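Local coordinates for probable glutamine-binding lipoprotein GlnH (GLNBP) (Mycobacterium tuberculosis, PDB 6H20) that binds aspartate and related amino acids as an envelope solute-binding lipoprotein and probably helps control glutamate metabolism through a protein kinase, at residues 117-122 with 136-141. Sequence-based numbering, arbitrary orientation.
With ASN (asparagine), chain B.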
loop_
_atom_site.group_PDB
_atom_site.type_symbol
_atom_site.label_atom_id
_atom_site.label_comp_id
_atom_site.label_asym_id
_atom_site.label_seq_id
_atom_site.Cartn_x
_atom_site.Cartn_y
_atom_site.Cartn_z
ATOM N N ILE A 117 -0.094 -2.098 -13.859
ATOM C CA ILE A 117 -0.757 -1.999 -12.566
ATOM C C ILE A 117 0.259 -1.551 -11.528
ATOM O O ILE A 117 1.470 -1.746 -11.689
ATOM C CB ILE A 117 -1.416 -3.324 -12.113
ATOM C CG1 ILE A 117 -0.368 -4.422 -11.897
ATOM C CG2 ILE A 117 -2.476 -3.771 -13.130
ATOM C CD1 ILE A 117 -0.955 -5.748 -11.397
ATOM N N VAL A 118 -0.241 -0.917 -10.472
ATOM C CA VAL A 118 0.535 -0.653 -9.260
ATOM C C VAL A 118 -0.038 -1.550 -8.175
ATOM O O VAL A 118 -1.246 -1.521 -7.914
ATOM C CB VAL A 118 0.448 0.822 -8.840
ATOM C CG1 VAL A 118 1.006 1.024 -7.427
ATOM C CG2 VAL A 118 1.202 1.714 -9.830
ATOM N N VAL A 119 0.806 -2.372 -7.570
ATOM C CA VAL A 119 0.437 -3.147 -6.386
ATOM C C VAL A 119 1.463 -2.745 -5.339
ATOM O O VAL A 119 2.563 -3.310 -5.263
ATOM C CB VAL A 119 0.426 -4.661 -6.621
ATOM C CG1 VAL A 119 -0.257 -5.370 -5.446
ATOM C CG2 VAL A 119 -0.304 -5.015 -7.930
ATOM N N LYS A 120 1.139 -1.695 -4.588
ATOM C CA LYS A 120 2.084 -1.110 -3.640
ATOM C C LYS A 120 1.293 -0.410 -2.555
ATOM O O LYS A 120 1.201 0.825 -2.535
ATOM C CB LYS A 120 3.036 -0.136 -4.347
ATOM C CG LYS A 120 4.221 0.248 -3.451
ATOM C CD LYS A 120 4.835 1.572 -3.871
ATOM C CE LYS A 120 6.015 1.980 -2.986
ATOM N NZ LYS A 120 5.835 1.706 -1.532
ATOM N N THR A 121 0.702 -1.215 -1.672
ATOM C CA THR A 121 -0.085 -0.762 -0.522
ATOM C C THR A 121 -0.929 0.480 -0.830
ATOM O O THR A 121 -0.963 1.436 -0.060
ATOM C CB THR A 121 0.809 -0.546 0.721
ATOM O OG1 THR A 121 1.795 0.479 0.479
ATOM C CG2 THR A 121 1.526 -1.843 1.105
ATOM N N MET A 122 -1.624 0.481 -1.965
ATOM C CA MET A 122 -2.147 1.742 -2.485
ATOM C C MET A 122 -3.568 1.957 -1.985
ATOM O O MET A 122 -4.516 1.354 -2.502
ATOM C CB MET A 122 -2.077 1.795 -4.008
ATOM C CG MET A 122 -2.250 3.203 -4.539
ATOM S SD MET A 122 -1.942 3.237 -6.297
ATOM C CE MET A 122 -2.185 4.978 -6.610
ATOM N N THR A 136 -11.251 -3.623 -6.772
ATOM C CA THR A 136 -11.842 -3.789 -5.453
ATOM C C THR A 136 -10.745 -3.957 -4.396
ATOM O O THR A 136 -9.559 -4.155 -4.694
ATOM C CB THR A 136 -12.753 -5.014 -5.425
ATOM O OG1 THR A 136 -12.019 -6.180 -5.833
ATOM C CG2 THR A 136 -13.968 -4.807 -6.342
ATOM N N VAL A 137 -11.158 -3.889 -3.130
ATOM C CA VAL A 137 -10.202 -3.897 -2.023
ATOM C C VAL A 137 -9.611 -5.289 -1.856
ATOM O O VAL A 137 -10.346 -6.277 -1.736
ATOM C CB VAL A 137 -10.904 -3.451 -0.731
ATOM C CG1 VAL A 137 -9.956 -3.555 0.476
ATOM C CG2 VAL A 137 -11.475 -2.052 -0.880
ATOM N N TYR A 138 -8.272 -5.376 -1.802
ATOM C CA TYR A 138 -7.626 -6.665 -1.576
ATOM C C TYR A 138 -7.017 -6.830 -0.186
ATOM O O TYR A 138 -6.631 -7.950 0.178
ATOM C CB TYR A 138 -6.582 -6.975 -2.673
ATOM C CG TYR A 138 -5.310 -6.153 -2.632
ATOM C CD1 TYR A 138 -4.233 -6.534 -1.840
ATOM C CD2 TYR A 138 -5.183 -5.007 -3.416
ATOM C CE1 TYR A 138 -3.070 -5.782 -1.823
ATOM C CE2 TYR A 138 -4.014 -4.249 -3.405
ATOM C CZ TYR A 138 -2.968 -4.647 -2.589
ATOM O OH TYR A 138 -1.821 -3.896 -2.578
ATOM N N LEU A 139 -6.955 -5.766 0.606
ATOM C CA LEU A 139 -6.502 -5.859 1.987
ATOM C C LEU A 139 -6.916 -4.561 2.648
ATOM O O LEU A 139 -6.804 -3.502 2.029
ATOM C CB LEU A 139 -4.973 -5.993 2.040
ATOM C CG LEU A 139 -4.369 -6.258 3.422
ATOM C CD1 LEU A 139 -4.781 -7.625 3.921
ATOM C CD2 LEU A 139 -2.847 -6.166 3.346
ATOM N N ASP A 140 -7.410 -4.637 3.883
ATOM C CA ASP A 140 -7.872 -3.447 4.595
ATOM C C ASP A 140 -6.996 -3.220 5.819
ATOM O O ASP A 140 -7.052 -3.997 6.780
ATOM C CB ASP A 140 -9.339 -3.579 5.000
ATOM C CG ASP A 140 -9.893 -2.293 5.562
ATOM O OD1 ASP A 140 -9.584 -1.220 4.997
ATOM O OD2 ASP A 140 -10.643 -2.350 6.567
ATOM N N ALA A 141 -6.203 -2.161 5.790
ATOM C CA ALA A 141 -5.300 -1.825 6.885
ATOM C C ALA A 141 -5.806 -0.573 7.603
ATOM O O ALA A 141 -6.808 0.037 7.221
ATOM C CB ALA A 141 -3.876 -1.637 6.353
HETATM N N ASN B . -1.341 3.004 2.145
HETATM C CA ASN B . -0.799 4.352 2.312
HETATM C C ASN B . -0.963 5.126 1.016
HETATM O O ASN B . -0.372 6.209 0.852
HETATM C CB ASN B . 0.671 4.300 2.731
HETATM C CG ASN B . 1.571 3.768 1.643
HETATM O OD1 ASN B . 1.129 3.142 0.685
HETATM N ND2 ASN B . 2.847 4.049 1.772
HETATM O OXT ASN B . -1.700 4.649 0.127
HETATM O O HOH W 1 -1.755 -1.568 -4.067
#
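Y138 reaches across to segment 117-122, where its ring and hydroxyl meet V119. From CB, a first torsion of 72° swings CG over the backbone, between N and C, and sends the ring across to V119. Its far end does the touching: CZ lies 4.0 Å from V119 CG1, and OH lies 3.6 Å from the same methyl, which meets the ring obliquely. V119 also packs on I81 and A82 of helix 77-90. Beyond the ring, a water lies at its edge, in plane, and donates to Y138 OH (2.8 Å). That water accepts from K120 N and M122 N, each at 2.9 Å, so it ties the tyrosine to two peptide N-H groups of the segment. The hydroxyl also bonds D78, whose carboxylate takes T121 N as well. On the ligand side, T121 grips the bound asparagine twice: its backbone O accepts from the ligand N (2.7 Å), and OG1 donates to ligand OD1 (2.8 Å). R106, R128 and D209 add further bonds to the ligand. Y138, D78 and the water thus form a second shell behind ligand-binding T121 in the cleft of a family 3 solute-binding protein, a periplasmic-binding-protein fold.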